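Local coordinates for antiterminator Q protein (Enterobacteria phage SfI, PDB 6JNY) that acts as a phage transcription antiterminator, probably by associating with host RNA polymerase so that it reads through terminators ahead of the late genes, at residues E21-W26 and I83-Y88; S72-D77 and N135-M140; G63-Q68 and S147-R152. All blocks are in the same frame, centred on the assembly; numbering follows the deposited sequence.

Contact 1: residues E21-W26 and I83-Y88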
loop_
_atom_site.group_PDB
_atom_site.type_symbol
_atom_site.label_atom_id
_atom_site.label_comp_id
_atom_site.label_asym_id
_atom_site.label_seq_id
_atom_site.Cartn_x
_atom_site.Cartn_y
_atom_site.Cartn_z
ATOM N N GLU A 21 -9.660 1.832 -1.758
ATOM C CA GLU A 21 -10.547 1.751 -0.593
ATOM C C GLU A 21 -11.560 0.616 -0.753
ATOM O O GLU A 21 -11.822 -0.134 0.207
ATOM C CB GLU A 21 -11.254 3.098 -0.384
ATOM C CG GLU A 21 -10.368 4.185 0.249
ATOM C CD GLU A 21 -11.032 5.558 0.299
ATOM O OE1 GLU A 21 -12.168 5.697 -0.192
ATOM O OE2 GLU A 21 -10.404 6.505 0.817
ATOM N N LEU A 22 -12.160 0.485 -1.935
ATOM C CA LEU A 22 -13.114 -0.596 -2.171
ATOM C C LEU A 22 -12.425 -1.945 -2.094
ATOM O O LEU A 22 -12.954 -2.892 -1.491
ATOM C CB LEU A 22 -13.787 -0.426 -3.531
ATOM C CG LEU A 22 -14.780 0.728 -3.665
ATOM C CD1 LEU A 22 -15.151 0.927 -5.118
ATOM C CD2 LEU A 22 -16.025 0.459 -2.804
ATOM N N TRP A 23 -11.238 -2.050 -2.692
ATOM C CA TRP A 23 -10.484 -3.297 -2.678
ATOM C C TRP A 23 -10.026 -3.629 -1.268
ATOM O O TRP A 23 -10.060 -4.795 -0.847
ATOM C CB TRP A 23 -9.279 -3.158 -3.617
ATOM C CG TRP A 23 -8.174 -4.155 -3.387
ATOM C CD1 TRP A 23 -8.129 -5.456 -3.830
ATOM C CD2 TRP A 23 -6.942 -3.922 -2.697
ATOM N NE1 TRP A 23 -6.947 -6.043 -3.430
ATOM C CE2 TRP A 23 -6.198 -5.125 -2.742
ATOM C CE3 TRP A 23 -6.393 -2.813 -2.039
ATOM C CZ2 TRP A 23 -4.938 -5.244 -2.152
ATOM C CZ3 TRP A 23 -5.148 -2.937 -1.442
ATOM C CH2 TRP A 23 -4.427 -4.139 -1.510
ATOM N N GLY A 24 -9.600 -2.613 -0.513
ATOM C CA GLY A 24 -9.111 -2.873 0.819
ATOM C C GLY A 24 -10.197 -3.439 1.711
ATOM O O GLY A 24 -9.954 -4.362 2.489
ATOM N N ALA A 25 -11.418 -2.925 1.574
ATOM C CA ALA A 25 -12.527 -3.452 2.369
ATOM C C ALA A 25 -12.870 -4.874 1.940
ATOM O O ALA A 25 -13.193 -5.732 2.780
ATOM C CB ALA A 25 -13.737 -2.533 2.217
ATOM N N TRP A 26 -12.784 -5.147 0.641
ATOM C CA TRP A 26 -13.025 -6.495 0.130
ATOM C C TRP A 26 -11.980 -7.472 0.661
ATOM O O TRP A 26 -12.317 -8.571 1.120
ATOM C CB TRP A 26 -13.033 -6.444 -1.394
ATOM C CG TRP A 26 -13.317 -7.721 -2.085
ATOM C CD1 TRP A 26 -14.544 -8.259 -2.342
ATOM C CD2 TRP A 26 -12.356 -8.618 -2.643
ATOM N NE1 TRP A 26 -14.402 -9.449 -3.014
ATOM C CE2 TRP A 26 -13.069 -9.692 -3.212
ATOM C CE3 TRP A 26 -10.956 -8.624 -2.707
ATOM C CZ2 TRP A 26 -12.429 -10.758 -3.847
ATOM C CZ3 TRP A 26 -10.326 -9.683 -3.330
ATOM C CH2 TRP A 26 -11.059 -10.733 -3.900
ATOM N N ILE A 83 2.544 -1.627 4.370
ATOM C CA ILE A 83 2.002 -0.308 4.681
ATOM C C ILE A 83 0.745 -0.040 3.867
ATOM O O ILE A 83 -0.240 0.507 4.377
ATOM C CB ILE A 83 3.084 0.766 4.479
ATOM C CG1 ILE A 83 4.090 0.719 5.631
ATOM C CG2 ILE A 83 2.470 2.150 4.341
ATOM C CD1 ILE A 83 5.364 1.459 5.354
ATOM N N LEU A 84 0.761 -0.414 2.582
ATOM C CA LEU A 84 -0.430 -0.293 1.759
ATOM C C LEU A 84 -1.599 -1.071 2.349
ATOM O O LEU A 84 -2.730 -0.572 2.374
ATOM C CB LEU A 84 -0.123 -0.799 0.343
ATOM C CG LEU A 84 -1.200 -0.592 -0.721
ATOM C CD1 LEU A 84 -1.236 0.856 -1.159
ATOM C CD2 LEU A 84 -0.946 -1.503 -1.940
ATOM N N LEU A 85 -1.343 -2.302 2.819
ATOM C CA LEU A 85 -2.411 -3.117 3.399
ATOM C C LEU A 85 -2.912 -2.545 4.726
ATOM O O LEU A 85 -4.121 -2.522 4.967
ATOM C CB LEU A 85 -1.950 -4.572 3.551
ATOM C CG LEU A 85 -1.795 -5.334 2.221
ATOM C CD1 LEU A 85 -1.026 -6.643 2.431
ATOM C CD2 LEU A 85 -3.137 -5.598 1.588
ATOM N N SER A 86 -2.004 -2.041 5.566
ATOM C CA SER A 86 -2.428 -1.379 6.803
ATOM C C SER A 86 -3.381 -0.229 6.504
ATOM O O SER A 86 -4.451 -0.118 7.109
ATOM C CB SER A 86 -1.211 -0.878 7.574
ATOM O OG SER A 86 -0.447 -1.962 8.078
ATOM N N TYR A 87 -3.036 0.609 5.524
ATOM C CA TYR A 87 -3.851 1.785 5.241
ATOM C C TYR A 87 -5.174 1.407 4.584
ATOM O O TYR A 87 -6.239 1.885 4.991
ATOM C CB TYR A 87 -3.058 2.738 4.345
ATOM C CG TYR A 87 -3.719 4.069 4.093
ATOM C CD1 TYR A 87 -4.176 4.399 2.821
ATOM C CD2 TYR A 87 -3.828 5.024 5.093
ATOM C CE1 TYR A 87 -4.756 5.627 2.564
ATOM C CE2 TYR A 87 -4.411 6.246 4.845
ATOM C CZ TYR A 87 -4.867 6.551 3.587
ATOM O OH TYR A 87 -5.446 7.769 3.332
ATOM N N TYR A 88 -5.131 0.578 3.534
ATOM C CA TYR A 88 -6.350 0.319 2.775
ATOM C C TYR A 88 -7.162 -0.855 3.304
ATOM O O TYR A 88 -8.388 -0.767 3.330
ATOM C CB TYR A 88 -6.037 0.139 1.274
ATOM C CG TYR A 88 -5.733 1.445 0.596
ATOM C CD1 TYR A 88 -6.714 2.410 0.442
ATOM C CD2 TYR A 88 -4.449 1.728 0.166
ATOM C CE1 TYR A 88 -6.438 3.620 -0.183
ATOM C CE2 TYR A 88 -4.156 2.933 -0.447
ATOM C CZ TYR A 88 -5.158 3.872 -0.608
ATOM O OH TYR A 88 -4.873 5.067 -1.223
#
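Leu84, Leu85 and Tyr88 of helix 78-90 pack on Glu21, Trp23 and Gly24 of helix 10-28, a right-angled helix crossing (-90°) in the buried interior of the mainly helical body, with the segment axes 9.3 Å apart. Leu84 makes the lighter apolar touch, CD2 lying 4.4 Å from Trp23 CH2; its other neighbours include Val70 and Ile141. Leu85 comes closer: Leu85 CD2 is 3.7 Å from Trp23 CH2, the outer corner of the indole. A branched aliphatic chain suits this place because it can fill space beside a broad ring without a polar atom to satisfy. The indole gets there with CG anti to the backbone N (chi1 161°), while its NE1 is hydrogen-bonded to Ser67. At Tyr88, in a wider pi-type turn, the side chain meets two partners: Tyr88 CB packs on Trp23 CZ3, and the ring edge receives Glu21 CG in its plane, 4.0 Å from Tyr88 CE1; the hydroxyl is bonded to Asn17. The backbones also meet. Gly24 has no side chain, which lets the Tyr88 carbonyl approach closely enough for a CA-H...O contact, Gly24 CA to Tyr88 O 3.4 Å with 144° at the hydrogen.

Contact 2: residues S72-D77 and N135-M140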
loop_
_atom_site.group_PDB
_atom_site.type_symbol
_atom_site.label_atom_id
_atom_site.label_comp_id
_atom_site.label_asym_id
_atom_site.label_seq_id
_atom_site.Cartn_x
_atom_site.Cartn_y
_atom_site.Cartn_z
ATOM N N SER A 72 1.244 -8.065 -8.165
ATOM C CA SER A 72 2.234 -8.093 -9.235
ATOM C C SER A 72 3.110 -6.847 -9.250
ATOM O O SER A 72 4.180 -6.855 -9.873
ATOM C CB SER A 72 1.524 -8.236 -10.578
ATOM O OG SER A 72 0.954 -7.013 -10.985
ATOM N N VAL A 73 2.668 -5.770 -8.614
ATOM C CA VAL A 73 3.439 -4.542 -8.524
ATOM C C VAL A 73 4.219 -4.467 -7.217
ATOM O O VAL A 73 5.388 -4.081 -7.211
ATOM C CB VAL A 73 2.497 -3.327 -8.690
ATOM C CG1 VAL A 73 3.166 -2.045 -8.224
ATOM C CG2 VAL A 73 2.022 -3.209 -10.147
ATOM N N MET A 74 3.581 -4.825 -6.101
ATOM C CA MET A 74 4.112 -4.564 -4.772
ATOM C C MET A 74 4.935 -5.701 -4.190
ATOM O O MET A 74 5.517 -5.526 -3.111
ATOM C CB MET A 74 2.964 -4.256 -3.802
ATOM C CG MET A 74 2.126 -3.043 -4.188
ATOM S SD MET A 74 3.087 -1.519 -4.282
ATOM C CE MET A 74 3.807 -1.471 -2.641
ATOM N N TYR A 75 4.984 -6.868 -4.846
ATOM C CA TYR A 75 5.746 -7.975 -4.281
ATOM C C TYR A 75 7.215 -7.619 -4.117
ATOM O O TYR A 75 7.902 -8.234 -3.300
ATOM C CB TYR A 75 5.608 -9.238 -5.144
ATOM C CG TYR A 75 6.494 -9.219 -6.377
ATOM C CD1 TYR A 75 6.058 -8.638 -7.562
ATOM C CD2 TYR A 75 7.777 -9.766 -6.350
ATOM C CE1 TYR A 75 6.866 -8.606 -8.688
ATOM C CE2 TYR A 75 8.590 -9.727 -7.463
ATOM C CZ TYR A 75 8.131 -9.153 -8.629
ATOM O OH TYR A 75 8.948 -9.120 -9.740
ATOM N N ILE A 76 7.705 -6.642 -4.884
ATOM C CA ILE A 76 9.120 -6.283 -4.852
ATOM C C ILE A 76 9.512 -5.647 -3.523
ATOM O O ILE A 76 10.677 -5.717 -3.116
ATOM C CB ILE A 76 9.463 -5.362 -6.037
ATOM C CG1 ILE A 76 8.646 -4.068 -5.959
ATOM C CG2 ILE A 76 9.206 -6.070 -7.351
ATOM C CD1 ILE A 76 9.312 -2.853 -6.594
ATOM N N ASP A 77 8.565 -5.017 -2.826
ATOM C CA ASP A 77 8.865 -4.213 -1.642
ATOM C C ASP A 77 7.877 -4.623 -0.558
ATOM O O ASP A 77 6.796 -4.037 -0.444
ATOM C CB ASP A 77 8.761 -2.732 -1.982
ATOM C CG ASP A 77 9.271 -1.828 -0.871
ATOM O OD1 ASP A 77 9.401 -2.286 0.281
ATOM O OD2 ASP A 77 9.544 -0.644 -1.163
ATOM N N ASN A 135 2.542 7.213 -1.334
ATOM C CA ASN A 135 2.501 7.934 -2.598
ATOM C C ASN A 135 3.232 7.170 -3.683
ATOM O O ASN A 135 2.728 7.041 -4.796
ATOM C CB ASN A 135 3.097 9.328 -2.418
ATOM C CG ASN A 135 3.053 10.133 -3.692
ATOM O OD1 ASN A 135 4.015 10.150 -4.468
ATOM N ND2 ASN A 135 1.927 10.793 -3.929
ATOM N N ALA A 136 4.402 6.631 -3.363
ATOM C CA ALA A 136 5.180 5.916 -4.369
ATOM C C ALA A 136 4.462 4.646 -4.795
ATOM O O ALA A 136 4.496 4.267 -5.975
ATOM C CB ALA A 136 6.556 5.588 -3.795
ATOM N N SER A 137 3.803 3.976 -3.853
ATOM C CA SER A 137 3.053 2.769 -4.191
ATOM C C SER A 137 1.893 3.079 -5.127
ATOM O O SER A 137 1.676 2.357 -6.104
ATOM C CB SER A 137 2.535 2.100 -2.919
ATOM O OG SER A 137 3.601 1.755 -2.037
ATOM N N LEU A 138 1.136 4.146 -4.858
ATOM C CA LEU A 138 0.035 4.495 -5.749
ATOM C C LEU A 138 0.543 4.866 -7.129
ATOM O O LEU A 138 -0.083 4.533 -8.137
ATOM C CB LEU A 138 -0.793 5.637 -5.163
ATOM C CG LEU A 138 -1.978 5.180 -4.301
ATOM C CD1 LEU A 138 -1.543 4.473 -3.026
ATOM C CD2 LEU A 138 -2.874 6.359 -4.019
ATOM N N PHE A 139 1.680 5.547 -7.191
ATOM C CA PHE A 139 2.264 5.878 -8.486
ATOM C C PHE A 139 2.578 4.623 -9.291
ATOM O O PHE A 139 2.345 4.585 -10.511
ATOM C CB PHE A 139 3.514 6.730 -8.268
ATOM C CG PHE A 139 4.129 7.216 -9.546
ATOM C CD1 PHE A 139 3.656 8.358 -10.161
ATOM C CD2 PHE A 139 5.157 6.508 -10.140
ATOM C CE1 PHE A 139 4.216 8.802 -11.353
ATOM C CE2 PHE A 139 5.715 6.941 -11.333
ATOM C CZ PHE A 139 5.242 8.085 -11.929
ATOM N N MET A 140 3.126 3.599 -8.633
ATOM C CA MET A 140 3.459 2.346 -9.310
ATOM C C MET A 140 2.200 1.593 -9.716
ATOM O O MET A 140 2.156 0.956 -10.782
ATOM C CB MET A 140 4.295 1.456 -8.397
ATOM C CG MET A 140 5.681 1.971 -8.055
ATOM S SD MET A 140 6.263 1.193 -6.526
ATOM C CE MET A 140 6.410 -0.510 -7.058
#
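Val73, Met74 and Ile76 meet Ser137 and Met140 in a partly buried, mainly apolar contact, where the last part of helix 60-74 and the turn after it rest against the middle of the long helix 123-155. Segment 72-77 changes character on the way: a type I beta turn runs from Met74 to Asp77, and Asp77 then N-caps helix 78-90, its OD1 taking the amide of Ala80. Met140 does most of the bridging. Its chain bends at chi3 (66°), which sets the terminal methyl among three neighbours. Met140 CE lies 3.8 Å from Ile76 CD1, the two side chains reaching toward each other tip to tip at the exposed margin, and Met140 CE also comes within 3.7 Å of the carbonyl oxygen Val73 O and 3.8 Å of Val73 CG1. Nearer the long helix, Val73 CG1 packs 3.7 Å from Met140 CB; the beta-branched valine offers a compact surface here, and Ile141 and Val144 also touch it. Met74 belongs to the more buried side. Its chi2 (-60°) turns SD and its chi3 (-56°) turns CE, which brings the methyl beside Ser137, with Met74 CE 3.3 Å from Ser137 OG and Met74 SD 3.9 Å from Ser137 CB. Serine suits this place because it is small and because its hydroxyl is satisfied inside its own helix, bonded to Ile133 O. Ala80 and Phe81 of helix 78-90 add further cover to Met74. No hydrogen bond crosses between the segments, and cohesion is probably mostly dispersion and the exclusion of water; the flexible, polarisable methionines can follow the uneven surface where turn meets helix.

Contact 3: residues G63-Q68 and S147-R152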
loop_
_atom_site.group_PDB
_atom_site.type_symbol
_atom_site.label_atom_id
_atom_site.label_comp_id
_atom_site.label_asym_id
_atom_site.label_seq_id
_atom_site.Cartn_x
_atom_site.Cartn_y
_atom_site.Cartn_z
ATOM N N GLY A 63 -12.416 -7.279 -7.154
ATOM C CA GLY A 63 -11.497 -7.586 -6.072
ATOM C C GLY A 63 -10.338 -8.451 -6.525
ATOM O O GLY A 63 -9.184 -8.201 -6.162
ATOM N N MET A 64 -10.624 -9.473 -7.333
ATOM C CA MET A 64 -9.560 -10.337 -7.825
ATOM C C MET A 64 -8.653 -9.602 -8.802
ATOM O O MET A 64 -7.425 -9.751 -8.746
ATOM C CB MET A 64 -10.152 -11.598 -8.459
ATOM C CG MET A 64 -10.633 -12.589 -7.417
ATOM S SD MET A 64 -11.305 -14.123 -8.088
ATOM C CE MET A 64 -12.824 -13.539 -8.846
ATOM N N LEU A 65 -9.230 -8.808 -9.705
ATOM C CA LEU A 65 -8.416 -8.079 -10.672
ATOM C C LEU A 65 -7.476 -7.115 -9.959
ATOM O O LEU A 65 -6.278 -7.050 -10.266
ATOM C CB LEU A 65 -9.315 -7.324 -11.651
ATOM C CG LEU A 65 -8.662 -6.490 -12.764
ATOM C CD1 LEU A 65 -9.558 -6.441 -13.976
ATOM C CD2 LEU A 65 -8.336 -5.065 -12.318
ATOM N N ILE A 66 -8.004 -6.353 -9.001
ATOM C CA ILE A 66 -7.160 -5.397 -8.292
ATOM C C ILE A 66 -6.090 -6.115 -7.485
ATOM O O ILE A 66 -4.949 -5.652 -7.398
ATOM C CB ILE A 66 -8.001 -4.445 -7.425
ATOM C CG1 ILE A 66 -8.939 -3.625 -8.302
ATOM C CG2 ILE A 66 -7.089 -3.524 -6.576
ATOM C CD1 ILE A 66 -10.087 -2.969 -7.523
ATOM N N SER A 67 -6.447 -7.236 -6.855
ATOM C CA SER A 67 -5.480 -7.968 -6.045
ATOM C C SER A 67 -4.326 -8.476 -6.897
ATOM O O SER A 67 -3.165 -8.442 -6.466
ATOM C CB SER A 67 -6.163 -9.159 -5.368
ATOM O OG SER A 67 -7.181 -8.758 -4.467
ATOM N N GLN A 68 -4.637 -8.991 -8.088
ATOM C CA GLN A 68 -3.597 -9.454 -8.999
ATOM C C GLN A 68 -2.706 -8.298 -9.424
ATOM O O GLN A 68 -1.479 -8.445 -9.505
ATOM C CB GLN A 68 -4.235 -10.107 -10.225
ATOM C CG GLN A 68 -4.968 -11.406 -9.943
ATOM C CD GLN A 68 -5.320 -12.155 -11.216
ATOM O OE1 GLN A 68 -5.590 -13.355 -11.187
ATOM N NE2 GLN A 68 -5.312 -11.447 -12.345
ATOM N N SER A 147 -4.486 0.005 -16.929
ATOM C CA SER A 147 -4.385 -0.886 -18.077
ATOM C C SER A 147 -5.101 -2.202 -17.816
ATOM O O SER A 147 -5.591 -2.833 -18.762
ATOM C CB SER A 147 -2.919 -1.121 -18.435
ATOM O OG SER A 147 -2.342 -2.075 -17.577
ATOM N N ALA A 148 -5.199 -2.625 -16.555
ATOM C CA ALA A 148 -5.894 -3.879 -16.268
ATOM C C ALA A 148 -7.379 -3.764 -16.575
ATOM O O ALA A 148 -7.973 -4.684 -17.150
ATOM C CB ALA A 148 -5.689 -4.312 -14.817
ATOM N N PHE A 149 -8.005 -2.658 -16.175
ATOM C CA PHE A 149 -9.414 -2.458 -16.500
ATOM C C PHE A 149 -9.609 -2.310 -18.004
ATOM O O PHE A 149 -10.575 -2.841 -18.567
ATOM C CB PHE A 149 -9.935 -1.210 -15.787
ATOM C CG PHE A 149 -10.284 -1.417 -14.336
ATOM C CD1 PHE A 149 -11.112 -2.447 -13.933
ATOM C CD2 PHE A 149 -9.785 -0.547 -13.383
ATOM C CE1 PHE A 149 -11.437 -2.606 -12.595
ATOM C CE2 PHE A 149 -10.110 -0.696 -12.054
ATOM C CZ PHE A 149 -10.924 -1.723 -11.657
ATOM N N LYS A 150 -8.706 -1.592 -18.676
ATOM C CA LYS A 150 -8.841 -1.399 -20.115
ATOM C C LYS A 150 -8.624 -2.703 -20.865
ATOM O O LYS A 150 -9.291 -2.959 -21.877
ATOM C CB LYS A 150 -7.883 -0.315 -20.601
ATOM C CG LYS A 150 -8.332 1.089 -20.210
ATOM C CD LYS A 150 -7.297 2.143 -20.530
ATOM C CE LYS A 150 -7.814 3.517 -20.095
ATOM N NZ LYS A 150 -6.761 4.563 -20.129
ATOM N N ASN A 151 -7.701 -3.537 -20.380
ATOM C CA ASN A 151 -7.479 -4.845 -20.997
ATOM C C ASN A 151 -8.716 -5.720 -20.872
ATOM O O ASN A 151 -9.111 -6.383 -21.838
ATOM C CB ASN A 151 -6.265 -5.527 -20.355
ATOM C CG ASN A 151 -6.010 -6.929 -20.908
ATOM O OD1 ASN A 151 -5.621 -7.090 -22.063
ATOM N ND2 ASN A 151 -6.209 -7.940 -20.070
ATOM N N ARG A 152 -9.354 -5.719 -19.698
ATOM C CA ARG A 152 -10.565 -6.512 -19.518
ATOM C C ARG A 152 -11.671 -6.044 -20.453
ATOM O O ARG A 152 -12.346 -6.864 -21.091
ATOM C CB ARG A 152 -11.027 -6.447 -18.066
ATOM C CG ARG A 152 -12.297 -7.242 -17.802
ATOM C CD ARG A 152 -12.597 -7.315 -16.323
ATOM N NE ARG A 152 -13.105 -6.045 -15.815
ATOM C CZ ARG A 152 -13.436 -5.821 -14.547
ATOM N NH1 ARG A 152 -13.303 -6.782 -13.644
ATOM N NH2 ARG A 152 -13.897 -4.633 -14.180
#
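Leu65 meets Ala148, Phe149 and Arg152 across an oblique helix pair, helix 60-74 against the C-terminal part of helix 123-155, whose local directions differ by 132° and whose segment axes stay 10.6 Å apart. The contact lies toward the surface of the helical body. Apolar packing comes first. Leu65 CD2 sits 3.7 Å from Ala148 CB, and the small alanine lets the leucine come in near the backbone of the other helix. To one side, Ile66 CG1 approaches Phe149 CZ at 4.3 Å, a looser touch that carries the apolar surface on to Trp19 and Trp23 of helix 10-28. The aromatic interaction is a CH-pi contact: Leu65 CD2 stands over a face of the Phe149 ring, 4.2 Å from its centroid and only 20° off the normal, somewhat displaced toward the rim. Phe149 also meets the Trp19 ring, their planes inclined at about 40°. A third kind of contact involves charge only indirectly. Arg152 is bent at chi3, which turns NE off the line of the extended chain, and its flat guanidinium lies with one face against Leu65 CD1. Leu65 CD1 is 3.8 Å from Arg152 NH1. Arginine suits such a margin since its face can pack on carbon while its nitrogens can still bond elsewhere; here NH2 forms a salt bridge with Asp62, one turn before Ile66. Leu65 thus spends each methyl on a different flat group, CD2 on the phenyl ring and CD1 3.5 Å above the guanidinium plane of Arg152, offset toward its rim.

How the contacts relate
Along the chain the segments run 21-26, 63-68, 72-77, 83-88, 135-140 and 147-152. Contacts 2 and 3 both join helix 60-74 to helix 123-155, with the centres of the two contacts about 15 Å apart, and contact 2 falls within the span bounded by contact 3. Contact 1 alternates with both and sets helix 10-28 across helix 78-90. Its centre is about 13 Å from that of contact 2, which it touches through Leu84 and Leu138, and about 16 Å from that of contact 3, which it meets through Trp23 and Ile66. Four helices, two of them consecutive in the chain, are thereby joined into one compact body, away from the protruding hairpin of strands 108-112 and 115-119.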